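Local coordinates for protein pumilio homolog 23 (Arabidopsis thaliana, PDB 5WZK) that binds RNA sequence-specifically through a right-handed superhelix of pumilio repeats, recognising an 18S rRNA sequence, and probably regulates translation and mRNA stability, at residues R52-A57 and A93-G98; F81-A86 and I122-H127; S108-L113 and L154-G159. All blocks are in the same frame, centred on the assembly; numbering follows the deposited sequence.

Contact 1 of 3, residues R52-A57 and A93-G98; sequences REYEIA and AMDRSG. With nucleotides of chain B.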
ATOM      1  N   ARG A  52       9.809 -13.034 -38.102  1.00 35.78           N
ATOM      2  CA  ARG A  52       8.398 -13.221 -37.814  1.00 40.45           C
ATOM      3  C   ARG A  52       8.165 -13.097 -36.321  1.00 38.73           C
ATOM      4  O   ARG A  52       7.405 -13.865 -35.717  1.00 38.57           O
ATOM      5  CB  ARG A  52       7.887 -14.551 -38.357  1.00 42.91           C
ATOM      6  CG  ARG A  52       8.930 -15.616 -38.393  1.00 42.88           C
ATOM      7  CD  ARG A  52       8.389 -16.859 -39.058  1.00 57.75           C
ATOM      8  NE  ARG A  52       9.205 -18.014 -38.711  1.00 65.20           N
ATOM      9  CZ  ARG A  52       8.790 -19.267 -38.814  1.00 71.94           C
ATOM     10  NH1 ARG A  52       7.559 -19.508 -39.256  1.00 78.68           N
ATOM     11  NH2 ARG A  52       9.599 -20.268 -38.467  1.00 71.86           N
ATOM     12  N   GLU A  53       8.831 -12.118 -35.713  1.00 34.86           N
ATOM     13  CA  GLU A  53       8.684 -11.897 -34.286  1.00 34.58           C
ATOM     14  C   GLU A  53       7.250 -11.539 -33.932  1.00 36.99           C
ATOM     15  O   GLU A  53       6.724 -11.996 -32.910  1.00 35.56           O
ATOM     16  CB  GLU A  53       9.639 -10.803 -33.829  1.00 35.57           C
ATOM     17  CG  GLU A  53      11.094 -11.178 -33.919  1.00 37.26           C
ATOM     18  CD  GLU A  53      11.675 -10.942 -35.292  1.00 45.78           C
ATOM     19  OE1 GLU A  53      10.890 -10.698 -36.236  1.00 40.29           O
ATOM     20  OE2 GLU A  53      12.923 -11.001 -35.419  1.00 52.68           O
ATOM     21  N   TYR A  54       6.591 -10.731 -34.767  1.00 39.00           N
ATOM     22  CA  TYR A  54       5.220 -10.359 -34.446  1.00 34.05           C
ATOM     23  C   TYR A  54       4.314 -11.578 -34.507  1.00 32.89           C
ATOM     24  O   TYR A  54       3.517 -11.812 -33.594  1.00 35.49           O
ATOM     25  CB  TYR A  54       4.704  -9.248 -35.374  1.00 34.88           C
ATOM     26  CG  TYR A  54       3.264  -8.924 -35.074  1.00 31.11           C
ATOM     27  CD1 TYR A  54       2.929  -8.130 -33.994  1.00 34.58           C
ATOM     28  CD2 TYR A  54       2.231  -9.467 -35.829  1.00 36.85           C
ATOM     29  CE1 TYR A  54       1.606  -7.863 -33.681  1.00 34.36           C
ATOM     30  CE2 TYR A  54       0.890  -9.206 -35.524  1.00 28.96           C
ATOM     31  CZ  TYR A  54       0.586  -8.406 -34.448  1.00 33.66           C
ATOM     32  OH  TYR A  54      -0.729  -8.131 -34.121  1.00 28.68           O
ATOM     33  N   GLU A  55       4.442 -12.382 -35.565  1.00 36.85           N
ATOM     34  CA  GLU A  55       3.573 -13.543 -35.729  1.00 35.23           C
ATOM     35  C   GLU A  55       3.728 -14.515 -34.570  1.00 38.62           C
ATOM     36  O   GLU A  55       2.736 -15.042 -34.047  1.00 38.86           O
ATOM     37  CB  GLU A  55       3.875 -14.251 -37.047  1.00 37.08           C
ATOM     38  CG  GLU A  55       3.525 -13.456 -38.294  1.00 52.94           C
ATOM     39  CD  GLU A  55       4.298 -12.147 -38.418  1.00 56.89           C
ATOM     40  OE1 GLU A  55       5.495 -12.128 -38.049  1.00 49.98           O
ATOM     41  OE2 GLU A  55       3.700 -11.130 -38.859  1.00 58.67           O
ATOM     42  N   ILE A  56       4.961 -14.747 -34.133  1.00 31.13           N
ATOM     43  CA  ILE A  56       5.169 -15.790 -33.142  1.00 28.95           C
ATOM     44  C   ILE A  56       4.826 -15.280 -31.750  1.00 35.62           C
ATOM     45  O   ILE A  56       4.108 -15.947 -30.994  1.00 35.66           O
ATOM     46  CB  ILE A  56       6.607 -16.331 -33.265  1.00 32.27           C
ATOM     47  CG1 ILE A  56       6.712 -17.180 -34.540  1.00 33.31           C
ATOM     48  CG2 ILE A  56       7.007 -17.154 -32.062  1.00 24.93           C
ATOM     49  CD1 ILE A  56       8.090 -17.356 -35.033  1.00 41.60           C
ATOM     50  N   ALA A  57       5.260 -14.062 -31.414  1.00 33.99           N
ATOM     51  CA  ALA A  57       4.984 -13.531 -30.085  1.00 28.08           C
ATOM     52  C   ALA A  57       3.489 -13.320 -29.830  1.00 29.25           C
ATOM     53  O   ALA A  57       3.068 -13.278 -28.669  1.00 28.44           O
ATOM     54  CB  ALA A  57       5.757 -12.225 -29.883  1.00 23.69           C
ATOM     55  N   ALA A  93       3.725  -5.471 -27.747  1.00 27.82           N
ATOM     56  CA  ALA A  93       3.392  -5.117 -26.378  1.00 25.45           C
ATOM     57  C   ALA A  93       1.907  -4.806 -26.209  1.00 28.98           C
ATOM     58  O   ALA A  93       1.383  -4.892 -25.095  1.00 27.74           O
ATOM     59  CB  ALA A  93       4.242  -3.928 -25.940  1.00 22.82           C
ATOM     60  N   MET A  94       1.216  -4.413 -27.275  1.00 25.23           N
ATOM     61  CA  MET A  94      -0.201  -4.075 -27.159  1.00 28.70           C
ATOM     62  C   MET A  94      -1.117  -5.259 -27.444  1.00 31.74           C
ATOM     63  O   MET A  94      -2.344  -5.099 -27.442  1.00 34.44           O
ATOM     64  CB  MET A  94      -0.556  -2.912 -28.087  1.00 27.04           C
ATOM     65  CG  MET A  94       0.048  -1.590 -27.631  1.00 35.27           C
ATOM     66  SD  MET A  94      -0.068  -0.289 -28.866  1.00 28.61           S
ATOM     67  CE  MET A  94      -1.842  -0.088 -28.995  1.00 20.76           C
ATOM     68  N   ASP A  95      -0.551  -6.438 -27.660  1.00 26.80           N
ATOM     69  CA  ASP A  95      -1.308  -7.640 -27.940  1.00 24.43           C
ATOM     70  C   ASP A  95      -1.532  -8.429 -26.659  1.00 29.58           C
ATOM     71  O   ASP A  95      -0.640  -8.532 -25.809  1.00 32.51           O
ATOM     72  CB  ASP A  95      -0.555  -8.490 -28.962  1.00 28.57           C
ATOM     73  CG  ASP A  95      -1.308  -9.724 -29.353  1.00 31.16           C
ATOM     74  OD1 ASP A  95      -2.107  -9.625 -30.311  1.00 34.73           O
ATOM     75  OD2 ASP A  95      -1.094 -10.775 -28.702  1.00 26.24           O
ATOM     76  N   ARG A  96      -2.718  -9.013 -26.535  1.00 27.36           N
ATOM     77  CA  ARG A  96      -3.053  -9.656 -25.274  1.00 29.89           C
ATOM     78  C   ARG A  96      -2.168 -10.846 -24.965  1.00 29.78           C
ATOM     79  O   ARG A  96      -2.068 -11.236 -23.797  1.00 39.96           O
ATOM     80  CB  ARG A  96      -4.507 -10.094 -25.259  1.00 38.52           C
ATOM     81  CG  ARG A  96      -4.918 -11.026 -26.355  1.00 45.14           C
ATOM     82  CD  ARG A  96      -6.286 -11.525 -25.996  1.00 54.45           C
ATOM     83  NE  ARG A  96      -6.899 -12.326 -27.040  1.00 69.72           N
ATOM     84  CZ  ARG A  96      -8.136 -12.799 -26.952  1.00 80.12           C
ATOM     85  NH1 ARG A  96      -8.864 -12.539 -25.868  1.00 62.48           N
ATOM     86  NH2 ARG A  96      -8.642 -13.526 -27.944  1.00 94.53           N
ATOM     87  N   SER A  97      -1.534 -11.441 -25.969  1.00 29.34           N
ATOM     88  CA  SER A  97      -0.537 -12.472 -25.718  1.00 27.69           C
ATOM     89  C   SER A  97       0.885 -11.943 -25.844  1.00 31.28           C
ATOM     90  O   SER A  97       1.729 -12.238 -24.989  1.00 30.39           O
ATOM     91  CB  SER A  97      -0.740 -13.655 -26.666  1.00 25.93           C
ATOM     92  OG  SER A  97      -1.876 -14.426 -26.297  1.00 40.47           O
ATOM     93  N   GLY A  98       1.159 -11.134 -26.870  1.00 29.63           N
ATOM     94  CA  GLY A  98       2.494 -10.579 -27.033  1.00 31.57           C
ATOM     95  C   GLY A  98       2.984  -9.792 -25.831  1.00 34.68           C
ATOM     96  O   GLY A  98       4.187  -9.780 -25.540  1.00 34.14           O
TER
ATOM     97  P     G B  11      -7.586 -10.724 -21.186  1.00 35.97           P
ATOM     98  OP1   G B  11      -7.991  -9.577 -22.032  1.00 34.81           O
ATOM     99  OP2   G B  11      -8.562 -11.484 -20.359  1.00 53.12           O
ATOM    100  O5'   G B  11      -6.983 -11.716 -22.253  1.00 39.17           O
ATOM    101  C5'   G B  11      -6.368 -12.934 -21.887  1.00 37.01           C
ATOM    102  C4'   G B  11      -5.536 -13.410 -23.043  1.00 46.01           C
ATOM    103  O4'   G B  11      -4.142 -13.266 -22.684  1.00 42.06           O
ATOM    104  C3'   G B  11      -5.725 -14.865 -23.441  1.00 45.31           C
ATOM    105  O3'   G B  11      -5.432 -15.002 -24.835  1.00 42.14           O
ATOM    106  C2'   G B  11      -4.653 -15.555 -22.616  1.00 38.00           C
ATOM    107  O2'   G B  11      -4.252 -16.815 -23.113  1.00 46.86           O
ATOM    108  C1'   G B  11      -3.522 -14.525 -22.677  1.00 32.72           C
ATOM    109  N9    G B  11      -2.645 -14.550 -21.518  1.00 28.53           N
ATOM    110  C8    G B  11      -2.985 -14.276 -20.217  1.00 25.09           C
ATOM    111  N7    G B  11      -1.963 -14.392 -19.409  1.00 31.88           N
ATOM    112  C5    G B  11      -0.901 -14.758 -20.238  1.00 30.61           C
ATOM    113  C6    G B  11       0.453 -15.046 -19.944  1.00 25.21           C
ATOM    114  O6    G B  11       1.017 -15.022 -18.853  1.00 39.12           O
ATOM    115  N1    G B  11       1.174 -15.387 -21.084  1.00 24.49           N
ATOM    116  C2    G B  11       0.661 -15.449 -22.361  1.00 27.97           C
ATOM    117  N2    G B  11       1.527 -15.785 -23.329  1.00 26.19           N
ATOM    118  N3    G B  11      -0.606 -15.192 -22.665  1.00 26.38           N
ATOM    119  C4    G B  11      -1.313 -14.860 -21.555  1.00 31.68           C
TER
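Ala-57 turns its carbonyl, rather than its methyl group, on the backbone of Gly-98: Ala-57 O lies 3.2 Å from Gly-98 CA, a CA-H...O contact with an angle of 130° at the hydrogen. Gly-98 N is also near this oxygen, but it is aimed elsewhere and makes no bond with it. Beside this backbone meeting, Tyr-54 comes toward Asp-95 with its phenol end. Tyr-54 carries its ring anti to the backbone N (chi1 177°), which swings the phenol end closer to the loop than its CB direction would suggest. Even so, Tyr-54 OH stays 4.3 Å from Asp-95 OD1, an approach without a hydrogen bond.

The other carboxylate oxygen is occupied with its own chain. Asp-95 OD2 receives Gly-98 N at 2.9 Å, nearly straight and on the anti lone pair, while Ser-97 N comes in from above the carboxylate plane at 2.8 Å. This double grip is a capping interaction at the start of helix 98-110, and it fixes the rotation of the carboxylate. The contact thus exemplifies how pumilio repeats pack side by side into a superhelix: the helix at 53-57 in Pumilio 1 is set against a capped interhelical loop in Pumilio 2.

That loop also faces the RNA. Arg-96 runs extended from CG to NE along the sugar of G11 of chain B, with Arg-96 CD 3.6 Å from C4' of that nucleotide. One face of its guanidinium lies under O3', which sits off-centre toward the rim. Ser-97 OG comes to 3.9 Å from both O3' and N3 of G11 of chain B, while the Arg-96 side chain also touches Tyr-145.

Contact 2 of 3, residues F81-A86 and I122-H127; sequences FIRNSA and IEEALH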
ATOM      1  N   PHE A  81      17.249 -10.790 -29.807  1.00 46.60           N
ATOM      2  CA  PHE A  81      15.809 -10.848 -30.014  1.00 42.56           C
ATOM      3  C   PHE A  81      15.188  -9.466 -29.865  1.00 52.75           C
ATOM      4  O   PHE A  81      14.375  -9.039 -30.699  1.00 45.41           O
ATOM      5  CB  PHE A  81      15.169 -11.838 -29.039  1.00 39.11           C
ATOM      6  CG  PHE A  81      13.683 -11.855 -29.122  1.00 43.96           C
ATOM      7  CD1 PHE A  81      13.050 -12.460 -30.195  1.00 39.82           C
ATOM      8  CD2 PHE A  81      12.915 -11.225 -28.157  1.00 42.61           C
ATOM      9  CE1 PHE A  81      11.669 -12.443 -30.297  1.00 39.23           C
ATOM     10  CE2 PHE A  81      11.536 -11.209 -28.253  1.00 41.37           C
ATOM     11  CZ  PHE A  81      10.912 -11.821 -29.324  1.00 37.20           C
ATOM     12  N   ILE A  82      15.579  -8.745 -28.807  1.00 47.87           N
ATOM     13  CA  ILE A  82      15.127  -7.373 -28.622  1.00 40.32           C
ATOM     14  C   ILE A  82      15.532  -6.506 -29.805  1.00 44.55           C
ATOM     15  O   ILE A  82      14.735  -5.713 -30.314  1.00 45.02           O
ATOM     16  CB  ILE A  82      15.679  -6.817 -27.307  1.00 40.06           C
ATOM     17  CG1 ILE A  82      15.128  -7.636 -26.141  1.00 39.72           C
ATOM     18  CG2 ILE A  82      15.354  -5.344 -27.197  1.00 37.52           C
ATOM     19  CD1 ILE A  82      15.635  -7.181 -24.780  1.00 38.60           C
ATOM     20  N   ARG A  83      16.777  -6.647 -30.263  1.00 52.18           N
ATOM     21  CA  ARG A  83      17.239  -5.851 -31.394  1.00 51.81           C
ATOM     22  C   ARG A  83      16.438  -6.151 -32.652  1.00 48.36           C
ATOM     23  O   ARG A  83      16.157  -5.244 -33.442  1.00 51.60           O
ATOM     24  CB  ARG A  83      18.724  -6.096 -31.653  1.00 61.12           C
ATOM     25  CG  ARG A  83      19.671  -5.016 -31.117  1.00 69.22           C
ATOM     26  CD  ARG A  83      20.995  -5.049 -31.914  1.00 73.85           C
ATOM     27  NE  ARG A  83      21.097  -6.238 -32.767  1.00 58.72           N
ATOM     28  CZ  ARG A  83      21.798  -7.332 -32.459  1.00 69.98           C
ATOM     29  NH1 ARG A  83      22.476  -7.390 -31.313  1.00 68.42           N
ATOM     30  NH2 ARG A  83      21.825  -8.370 -33.296  1.00 67.21           N
ATOM     31  N   ASN A  84      16.060  -7.413 -32.865  1.00 46.97           N
ATOM     32  CA  ASN A  84      15.412  -7.750 -34.126  1.00 41.98           C
ATOM     33  C   ASN A  84      13.927  -7.467 -34.094  1.00 47.24           C
ATOM     34  O   ASN A  84      13.329  -7.220 -35.144  1.00 58.47           O
ATOM     35  CB  ASN A  84      15.638  -9.214 -34.475  1.00 52.92           C
ATOM     36  CG  ASN A  84      16.990  -9.458 -35.101  1.00 55.40           C
ATOM     37  OD1 ASN A  84      17.095  -9.670 -36.309  1.00 59.27           O
ATOM     38  ND2 ASN A  84      18.038  -9.428 -34.282  1.00 51.15           N
ATOM     39  N   SER A  85      13.319  -7.498 -32.914  1.00 48.98           N
ATOM     40  CA  SER A  85      11.889  -7.259 -32.776  1.00 43.07           C
ATOM     41  C   SER A  85      11.543  -5.795 -32.510  1.00 40.98           C
ATOM     42  O   SER A  85      10.360  -5.450 -32.474  1.00 37.65           O
ATOM     43  CB  SER A  85      11.336  -8.129 -31.653  1.00 32.41           C
ATOM     44  OG  SER A  85      11.847  -7.661 -30.425  1.00 41.51           O
ATOM     45  N   ALA A  86      12.541  -4.923 -32.367  1.00 45.72           N
ATOM     46  CA  ALA A  86      12.281  -3.566 -31.898  1.00 42.84           C
ATOM     47  C   ALA A  86      11.310  -2.810 -32.810  1.00 35.90           C
ATOM     48  O   ALA A  86      10.436  -2.089 -32.319  1.00 34.62           O
ATOM     49  CB  ALA A  86      13.602  -2.811 -31.744  1.00 31.88           C
ATOM     50  N   ILE A 122      22.746  -4.256 -22.131  1.00 34.34           N
ATOM     51  CA  ILE A 122      21.390  -3.947 -21.676  1.00 37.10           C
ATOM     52  C   ILE A 122      20.962  -2.564 -22.157  1.00 43.06           C
ATOM     53  O   ILE A 122      19.860  -2.382 -22.691  1.00 38.93           O
ATOM     54  CB  ILE A 122      21.311  -4.030 -20.142  1.00 45.17           C
ATOM     55  CG1 ILE A 122      21.723  -5.408 -19.629  1.00 49.35           C
ATOM     56  CG2 ILE A 122      19.909  -3.679 -19.663  1.00 46.08           C
ATOM     57  CD1 ILE A 122      21.778  -5.486 -18.094  1.00 42.62           C
ATOM     58  N   GLU A 123      21.819  -1.560 -21.941  1.00 39.55           N
ATOM     59  CA  GLU A 123      21.480  -0.187 -22.293  1.00 34.76           C
ATOM     60  C   GLU A 123      21.124  -0.066 -23.765  1.00 35.93           C
ATOM     61  O   GLU A 123      20.155   0.610 -24.121  1.00 40.87           O
ATOM     62  CB  GLU A 123      22.639   0.738 -21.948  1.00 46.63           C
ATOM     63  CG  GLU A 123      22.308   2.217 -21.946  1.00 44.84           C
ATOM     64  CD  GLU A 123      23.480   3.058 -22.383  1.00 56.26           C
ATOM     65  OE1 GLU A 123      24.250   2.583 -23.252  1.00 62.55           O
ATOM     66  OE2 GLU A 123      23.631   4.184 -21.864  1.00 60.80           O
ATOM     67  N   GLU A 124      21.882  -0.725 -24.634  1.00 35.95           N
ATOM     68  CA  GLU A 124      21.542  -0.725 -26.053  1.00 41.73           C
ATOM     69  C   GLU A 124      20.191  -1.400 -26.303  1.00 37.94           C
ATOM     70  O   GLU A 124      19.407  -0.956 -27.153  1.00 32.22           O
ATOM     71  CB  GLU A 124      22.653  -1.418 -26.841  1.00 47.28           C
ATOM     72  CG  GLU A 124      22.652  -1.162 -28.341  1.00 50.99           C
ATOM     73  CD  GLU A 124      23.694  -2.023 -29.055  1.00 81.25           C
ATOM     74  OE1 GLU A 124      23.371  -3.195 -29.375  1.00 82.36           O
ATOM     75  OE2 GLU A 124      24.838  -1.539 -29.269  1.00 72.78           O
ATOM     76  N   ALA A 125      19.899  -2.475 -25.573  1.00 37.68           N
ATOM     77  CA  ALA A 125      18.605  -3.131 -25.725  1.00 30.54           C
ATOM     78  C   ALA A 125      17.487  -2.195 -25.301  1.00 34.55           C
ATOM     79  O   ALA A 125      16.509  -2.000 -26.040  1.00 36.20           O
ATOM     80  CB  ALA A 125      18.572  -4.422 -24.913  1.00 32.06           C
ATOM     81  N   LEU A 126      17.641  -1.579 -24.124  1.00 30.72           N
ATOM     82  CA  LEU A 126      16.676  -0.588 -23.656  1.00 31.28           C
ATOM     83  C   LEU A 126      16.548   0.571 -24.638  1.00 36.80           C
ATOM     84  O   LEU A 126      15.451   1.105 -24.845  1.00 38.98           O
ATOM     85  CB  LEU A 126      17.087  -0.081 -22.279  1.00 28.11           C
ATOM     86  CG  LEU A 126      17.025  -1.194 -21.244  1.00 34.75           C
ATOM     87  CD1 LEU A 126      17.356  -0.728 -19.851  1.00 26.93           C
ATOM     88  CD2 LEU A 126      15.644  -1.792 -21.297  1.00 35.41           C
ATOM     89  N   HIS A 127      17.650   0.976 -25.261  1.00 34.17           N
ATOM     90  CA  HIS A 127      17.560   2.105 -26.168  1.00 35.66           C
ATOM     91  C   HIS A 127      16.715   1.755 -27.384  1.00 36.11           C
ATOM     92  O   HIS A 127      15.843   2.533 -27.789  1.00 30.65           O
ATOM     93  CB  HIS A 127      18.952   2.570 -26.591  1.00 43.50           C
ATOM     94  CG  HIS A 127      18.936   3.810 -27.434  1.00 42.48           C
ATOM     95  ND1 HIS A 127      18.694   5.064 -26.912  1.00 47.21           N
ATOM     96  CD2 HIS A 127      19.106   3.985 -28.765  1.00 37.29           C
ATOM     97  CE1 HIS A 127      18.725   5.958 -27.883  1.00 43.31           C
ATOM     98  NE2 HIS A 127      18.970   5.329 -29.018  1.00 47.04           N
TER
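Ile-82 supplies the close half of this contact, pressing both of its branches onto Ala-125. Its CD1 lies 4.0 Å from the methyl carbon CB of Ala-125, and its CG2 approaches Ala-125 O at 3.7 Å. With CG1 anti to the carbonyl carbon (chi1 -63°) and the chain extended beyond it, CG2 and CD1 lie side by side against the same methyl, CG2 also reaching the carbonyl oxygen. The same side chain also touches Ser-128 and Ile-129, so the buried patch extends further along helix 119-134.

The exposed flank is looser. There Arg-83 and Glu-124 cross obliquely, with guanidinium and carboxylate planes 74° apart. Only the aliphatic part of the arginine comes close: Arg-83 CD is 3.9 Å from Glu-124 OE1, whereas Arg-83 NH1 remains 4.7 Å from that oxygen. The opposite charges may still attract each other, but they form no salt bridge. The arginine chain is bent at chi3, and its charged end stays beyond salt-bridge distance.

An apolar seam between two helices, 75-85 and 119-134, bordered by a solvent-facing charged pair, is thus one local expression of the helical stacking from which the pumilio superhelix is built.

Contact 3 of 3, residues S108-L113 and L154-G159; sequences SLATHL and LCLCKG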
ATOM      1  N   SER A 108      13.807 -10.827 -18.281  1.00 36.94           N
ATOM      2  CA  SER A 108      15.046 -11.522 -18.580  1.00 39.31           C
ATOM      3  C   SER A 108      16.239 -10.592 -18.418  1.00 43.70           C
ATOM      4  O   SER A 108      17.150 -10.881 -17.643  1.00 47.86           O
ATOM      5  CB  SER A 108      14.976 -12.103 -19.991  1.00 43.04           C
ATOM      6  OG  SER A 108      15.851 -13.198 -20.135  1.00 52.04           O
ATOM      7  N   LEU A 109      16.247  -9.464 -19.143  1.00 48.40           N
ATOM      8  CA  LEU A 109      17.269  -8.440 -18.926  1.00 36.40           C
ATOM      9  C   LEU A 109      17.431  -8.143 -17.445  1.00 42.86           C
ATOM     10  O   LEU A 109      18.552  -8.076 -16.933  1.00 47.42           O
ATOM     11  CB  LEU A 109      16.911  -7.155 -19.659  1.00 37.26           C
ATOM     12  CG  LEU A 109      16.867  -7.060 -21.174  1.00 41.81           C
ATOM     13  CD1 LEU A 109      16.230  -5.721 -21.596  1.00 38.75           C
ATOM     14  CD2 LEU A 109      18.262  -7.164 -21.712  1.00 46.35           C
ATOM     15  N   ALA A 110      16.316  -7.978 -16.730  1.00 35.52           N
ATOM     16  CA  ALA A 110      16.408  -7.623 -15.318  1.00 46.86           C
ATOM     17  C   ALA A 110      17.248  -8.628 -14.518  1.00 51.99           C
ATOM     18  O   ALA A 110      17.830  -8.268 -13.485  1.00 55.54           O
ATOM     19  CB  ALA A 110      15.007  -7.484 -14.718  1.00 34.06           C
ATOM     20  N   THR A 111      17.346  -9.879 -14.979  1.00 45.71           N
ATOM     21  CA  THR A 111      18.134 -10.854 -14.232  1.00 48.22           C
ATOM     22  C   THR A 111      19.639 -10.616 -14.369  1.00 58.17           C
ATOM     23  O   THR A 111      20.408 -11.155 -13.565  1.00 58.44           O
ATOM     24  CB  THR A 111      17.789 -12.296 -14.653  1.00 42.96           C
ATOM     25  OG1 THR A 111      18.162 -12.522 -16.015  1.00 48.76           O
ATOM     26  CG2 THR A 111      16.320 -12.594 -14.480  1.00 30.26           C
ATOM     27  N   HIS A 112      20.080  -9.806 -15.339  1.00 53.73           N
ATOM     28  CA  HIS A 112      21.490  -9.451 -15.482  1.00 57.43           C
ATOM     29  C   HIS A 112      21.844  -8.070 -14.914  1.00 59.80           C
ATOM     30  O   HIS A 112      22.966  -7.601 -15.122  1.00 57.28           O
ATOM     31  CB  HIS A 112      21.907  -9.505 -16.952  1.00 38.76           C
ATOM     32  CG  HIS A 112      21.540 -10.777 -17.643  1.00 50.71           C
ATOM     33  ND1 HIS A 112      20.245 -11.080 -18.004  1.00 54.66           N
ATOM     34  CD2 HIS A 112      22.301 -11.810 -18.075  1.00 63.80           C
ATOM     35  CE1 HIS A 112      20.222 -12.246 -18.627  1.00 61.77           C
ATOM     36  NE2 HIS A 112      21.458 -12.712 -18.682  1.00 67.30           N
ATOM     37  N   LEU A 113      20.923  -7.403 -14.216  1.00 62.25           N
ATOM     38  CA  LEU A 113      21.234  -6.090 -13.651  1.00 71.27           C
ATOM     39  C   LEU A 113      22.378  -6.177 -12.640  1.00 81.50           C
ATOM     40  O   LEU A 113      23.322  -5.377 -12.681  1.00 83.19           O
ATOM     41  CB  LEU A 113      19.983  -5.478 -13.007  1.00 64.58           C
ATOM     42  N   LEU A 154       9.654   1.087 -17.443  1.00 30.41           N
ATOM     43  CA  LEU A 154      10.069   2.196 -16.595  1.00 22.98           C
ATOM     44  C   LEU A 154      10.807   1.697 -15.358  1.00 30.76           C
ATOM     45  O   LEU A 154      11.837   2.260 -14.968  1.00 32.28           O
ATOM     46  CB  LEU A 154       8.858   3.025 -16.185  1.00 20.90           C
ATOM     47  CG  LEU A 154       8.151   3.905 -17.203  1.00 26.02           C
ATOM     48  CD1 LEU A 154       6.817   4.353 -16.622  1.00 22.77           C
ATOM     49  CD2 LEU A 154       9.018   5.116 -17.572  1.00 26.30           C
ATOM     50  N   CYS A 155      10.299   0.641 -14.722  1.00 28.55           N
ATOM     51  CA  CYS A 155      10.977   0.146 -13.532  1.00 25.48           C
ATOM     52  C   CYS A 155      12.343  -0.412 -13.885  1.00 32.15           C
ATOM     53  O   CYS A 155      13.308  -0.233 -13.136  1.00 40.04           O
ATOM     54  CB  CYS A 155      10.132  -0.908 -12.836  1.00 20.11           C
ATOM     55  SG  CYS A 155       8.612  -0.258 -12.154  1.00 26.71           S
ATOM     56  N   LEU A 156      12.444  -1.078 -15.033  1.00 31.38           N
ATOM     57  CA  LEU A 156      13.719  -1.647 -15.428  1.00 31.32           C
ATOM     58  C   LEU A 156      14.763  -0.561 -15.623  1.00 33.33           C
ATOM     59  O   LEU A 156      15.906  -0.719 -15.192  1.00 40.85           O
ATOM     60  CB  LEU A 156      13.554  -2.478 -16.697  1.00 36.70           C
ATOM     61  CG  LEU A 156      14.841  -3.139 -17.196  1.00 35.07           C
ATOM     62  CD1 LEU A 156      15.419  -4.051 -16.123  1.00 25.34           C
ATOM     63  CD2 LEU A 156      14.567  -3.905 -18.477  1.00 31.34           C
ATOM     64  N   CYS A 157      14.391   0.555 -16.262  1.00 36.33           N
ATOM     65  CA  CYS A 157      15.345   1.647 -16.462  1.00 34.65           C
ATOM     66  C   CYS A 157      15.814   2.221 -15.134  1.00 43.11           C
ATOM     67  O   CYS A 157      17.003   2.502 -14.959  1.00 50.19           O
ATOM     68  CB  CYS A 157      14.731   2.755 -17.307  1.00 27.00           C
ATOM     69  SG  CYS A 157      14.249   2.240 -18.935  1.00 29.39           S
ATOM     70  N   LYS A 158      14.894   2.413 -14.191  1.00 37.98           N
ATOM     71  CA  LYS A 158      15.293   2.932 -12.895  1.00 38.31           C
ATOM     72  C   LYS A 158      16.204   1.952 -12.183  1.00 47.64           C
ATOM     73  O   LYS A 158      17.129   2.365 -11.477  1.00 58.63           O
ATOM     74  CB  LYS A 158      14.057   3.235 -12.056  1.00 37.39           C
ATOM     75  CG  LYS A 158      14.255   4.354 -11.074  1.00 34.67           C
ATOM     76  CD  LYS A 158      14.685   3.830  -9.740  1.00 39.34           C
ATOM     77  CE  LYS A 158      14.519   4.892  -8.686  1.00 39.28           C
ATOM     78  NZ  LYS A 158      15.097   6.182  -9.145  1.00 31.48           N
ATOM     79  N   GLY A 159      15.964   0.656 -12.371  1.00 51.99           N
ATOM     80  CA  GLY A 159      16.748  -0.445 -11.848  1.00 56.00           C
ATOM     81  C   GLY A 159      16.858  -0.413 -10.337  1.00 63.09           C
ATOM     82  O   GLY A 159      15.933  -0.008  -9.617  1.00 69.20           O
TER
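Leu-156 reaches from helix 146-158 toward Leu-109 and Ala-110, and only its two terminal methyls arrive there. Its CB already points at the opposing segment without touching it. From there CG stands anti to the backbone N (chi1 -179°), projecting the branch point outward so that the two terminal methyls, rather than CB or CG, do the touching. CD1 takes the alanine side: it lies 3.7 Å from Ala-110 CB and 3.8 Å from Ala-110 CA. CD2 takes the leucine side, 4.0 Å from Leu-109 CD1 and 4.2 Å from Leu-109 CB. The two leucine side chains cross at about a right angle, and the fork of Leu-156 therefore spans two consecutive residues of the other helix.

Here the C-terminal part of helix 98-110, in Pumilio 2, meets that of helix 146-158, in Pumilio 3, an example of the repeat-to-repeat packing that extends the superhelix. With both methyls of Leu-156 gone, as an alanine here would have it, Leu-109 and Ala-110 are likely to lose their cover and a gap to open between the helix ends. Leu-126 of helix 119-134 touches both leucines and continues the apolar patch, whereas Ala-110 lies on its exposed border.

Both segments leave their helices close by. Ser-108 O accepts Thr-111 N, with a weak further bond from His-112 ND1, as the chain enters a type I turn at Ala-110 to Leu-113. On the other side Gly-159, still bonded through its N to Cys-155 O, leaves helical geometry with a positive phi of 57°.

In the fold
The three contacts lie on the same side of the chain's centre, all within the NOP9-like PUF repeat domain, and form a short run of the superhelix. Contacts 1 and 2 have centres about 16 Å apart and touch where Glu-53 packs against Phe-81, Asn-84 and Ser-85; contacts 2 and 3, centres about 13 Å apart, meet through Ile-82 with Leu-109 and Ile-122 CD1 on the backbone of His-112. Contacts 1 and 3, centres about 21 Å apart, do not touch. Along the chain, the segments of contact 2 interleave with those of contacts 1 and 3, whereas contact 1 closes before contact 3 opens. Such overlapping closures join successive helices into one continuous RNA-binding scaffold.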